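Local atomic coordinates of thioredoxin-like fold domain-containing protein (Paracoccus denitrificans, PDB entry 3D4T), a protein that is a thioredoxin-like thiol-disulfide oxidoreductase, SoxS, that probably reduces or exchanges disulfide bonds through a CxxC motif. Residues Arg21-Glu26 against Pro66-Ala71. Sequence-based numbering, arbitrary orientation. Where two conformers were deposited one is given.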
loop_
_atom_site.group_PDB
_atom_site.type_symbol
_atom_site.label_atom_id
_atom_site.label_comp_id
_atom_site.label_asym_id
_atom_site.label_seq_id
_atom_site.Cartn_x
_atom_site.Cartn_y
_atom_site.Cartn_z
ATOM N N ARG A 21 4.367 6.042 -4.523
ATOM C CA ARG A 21 4.376 5.650 -3.101
ATOM C C ARG A 21 3.303 4.591 -2.846
ATOM O O ARG A 21 2.273 4.604 -3.510
ATOM C CB ARG A 21 4.049 6.840 -2.197
ATOM C CG ARG A 21 5.069 7.963 -2.156
ATOM C CD ARG A 21 4.389 9.202 -1.559
ATOM N NE ARG A 21 3.174 9.546 -2.316
ATOM C CZ ARG A 21 2.247 10.419 -1.936
ATOM N NH1 ARG A 21 2.349 11.073 -0.773
ATOM N NH2 ARG A 21 1.206 10.635 -2.724
ATOM N N LEU A 22 3.519 3.735 -1.865
ATOM C CA LEU A 22 2.503 2.786 -1.455
ATOM C C LEU A 22 1.955 3.172 -0.083
ATOM O O LEU A 22 2.621 2.980 0.927
ATOM C CB LEU A 22 3.061 1.364 -1.414
ATOM C CG LEU A 22 2.068 0.221 -1.309
ATOM C CD1 LEU A 22 1.217 0.114 -2.598
ATOM C CD2 LEU A 22 2.837 -1.054 -1.077
ATOM N N LEU A 23 0.723 3.668 -0.051
ATOM C CA LEU A 23 0.042 3.920 1.209
ATOM C C LEU A 23 -0.517 2.612 1.764
ATOM O O LEU A 23 -1.255 1.917 1.077
ATOM C CB LEU A 23 -1.136 4.877 0.977
ATOM C CG LEU A 23 -0.828 6.183 0.244
ATOM C CD1 LEU A 23 -2.061 7.050 0.240
ATOM C CD2 LEU A 23 0.344 6.913 0.920
ATOM N N MET A 24 -0.187 2.308 3.010
ATOM C CA MET A 24 -0.735 1.164 3.695
ATOM C C MET A 24 -1.687 1.673 4.773
ATOM O O MET A 24 -1.260 2.307 5.757
ATOM C CB MET A 24 0.375 0.326 4.326
ATOM C CG MET A 24 -0.182 -0.777 5.241
ATOM S SD MET A 24 1.080 -1.630 6.216
ATOM C CE MET A 24 0.103 -3.049 6.700
ATOM N N PHE A 25 -2.971 1.391 4.581
ATOM C CA PHE A 25 -3.983 1.774 5.532
ATOM C C PHE A 25 -4.170 0.675 6.565
ATOM O O PHE A 25 -4.327 -0.492 6.215
ATOM C CB PHE A 25 -5.287 2.143 4.821
ATOM C CG PHE A 25 -5.197 3.445 4.069
ATOM C CD1 PHE A 25 -5.510 4.645 4.702
ATOM C CD2 PHE A 25 -4.775 3.467 2.742
ATOM C CE1 PHE A 25 -5.427 5.862 4.017
ATOM C CE2 PHE A 25 -4.676 4.664 2.028
ATOM C CZ PHE A 25 -5.003 5.869 2.652
ATOM N N GLU A 26 -4.126 1.068 7.840
ATOM C CA GLU A 26 -4.204 0.122 8.970
ATOM C C GLU A 26 -5.223 0.596 9.995
ATOM O O GLU A 26 -5.720 1.719 9.916
ATOM C CB GLU A 26 -2.856 0.062 9.685
ATOM C CG GLU A 26 -1.702 -0.283 8.831
ATOM C CD GLU A 26 -0.474 -0.598 9.659
ATOM O OE1 GLU A 26 -0.101 -1.783 9.766
ATOM O OE2 GLU A 26 0.108 0.343 10.203
ATOM N N PRO A 66 -3.309 16.192 3.459
ATOM C CA PRO A 66 -3.720 17.172 2.452
ATOM C C PRO A 66 -3.170 16.863 1.050
ATOM O O PRO A 66 -2.040 16.413 0.925
ATOM C CB PRO A 66 -3.100 18.475 2.984
ATOM C CG PRO A 66 -3.127 18.289 4.447
ATOM C CD PRO A 66 -2.763 16.845 4.666
ATOM N N GLY A 67 -3.976 17.109 0.018
ATOM C CA GLY A 67 -3.539 16.946 -1.365
ATOM C C GLY A 67 -3.700 15.558 -1.971
ATOM O O GLY A 67 -3.678 15.417 -3.194
ATOM N N LEU A 68 -3.858 14.538 -1.126
ATOM C CA LEU A 68 -3.906 13.151 -1.587
ATOM C C LEU A 68 -5.288 12.810 -2.132
ATOM O O LEU A 68 -6.288 12.983 -1.454
ATOM C CB LEU A 68 -3.504 12.192 -0.449
ATOM C CG LEU A 68 -2.104 11.580 -0.506
ATOM C CD1 LEU A 68 -1.038 12.608 -0.915
ATOM C CD2 LEU A 68 -1.730 10.860 0.809
ATOM N N GLU A 69 -5.340 12.330 -3.364
ATOM C CA GLU A 69 -6.609 12.120 -4.041
ATOM C C GLU A 69 -6.817 10.614 -4.250
ATOM O O GLU A 69 -6.119 10.005 -5.060
ATOM C CB GLU A 69 -6.594 12.803 -5.414
ATOM C CG GLU A 69 -6.230 14.281 -5.435
ATOM C CD GLU A 69 -7.206 15.111 -4.636
ATOM O OE1 GLU A 69 -8.426 14.889 -4.743
ATOM O OE2 GLU A 69 -6.753 15.974 -3.875
ATOM N N LEU A 70 -7.785 10.036 -3.549
ATOM C CA LEU A 70 -8.098 8.621 -3.722
ATOM C C LEU A 70 -9.311 8.421 -4.622
ATOM O O LEU A 70 -10.222 9.245 -4.622
ATOM C CB LEU A 70 -8.382 7.950 -2.362
ATOM C CG LEU A 70 -7.326 7.907 -1.246
ATOM C CD1 LEU A 70 -7.802 7.037 -0.124
ATOM C CD2 LEU A 70 -5.983 7.389 -1.742
ATOM N N ALA A 71 -9.359 7.282 -5.308
ATOM C CA ALA A 71 -10.459 6.950 -6.222
ATOM C C ALA A 71 -11.740 6.653 -5.461
ATOM O O ALA A 71 -12.813 6.899 -5.978
ATOM C CB ALA A 71 -10.099 5.772 -7.096
#
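Leu23 and Leu68 mark the nearest approach of the two backbones, yet their CA atoms stay 10.4 Å apart, so the strand Arg21-Glu26 and the irregular loop Pro66-Ala71 meet through side chains alone. Alternation along the strand turns Arg21, Leu23 and Phe25 toward the loop, which answers with Leu68 and Leu70. Leu23 and Leu68 reach toward each other tip to tip, with Leu23 CD1 3.9 Å from Leu68 CD2. In the Arg21 conformer described, one of two deposited, the other methyl of Leu68, CD1, sits at the edge of the guanidinium and in its plane, 3.5 Å from Arg21 NH2. A bend at chi3 (-55°) carries the flat group round to the methyl in this conformer, and NH2 also makes a weak hydrogen bond to Gly85 O. Strand 20-26 lies inside the mixed sheet of the thioredoxin-like fold, between strands 55-59 and 79-84; one sheet face, with Met24, packs on helix 31-39, at whose N-terminal end lies the Cys30-Cys33 disulfide, and the loop, part of the connection from strand 55-59 to strand 79-84, lies over the other. Here Leu70 spans two strand residues: its CD2 lies 4.4 Å from Leu23 CD1 in a looser contact, while its CD1 approaches Phe25 CZ obliquely at 4.1 Å. The Phe25 ring gets there because its CG stands anti to the carbonyl carbon (chi1 -71°), and Leu64 and Val74 of the same connection also touch it. Replacing Leu68 by an alanine would probably leave Leu23 CD1 without its opposing methyl, opening a gap between strand and loop, and in this conformer would also take away the methyl at the Arg21 guanidinium edge.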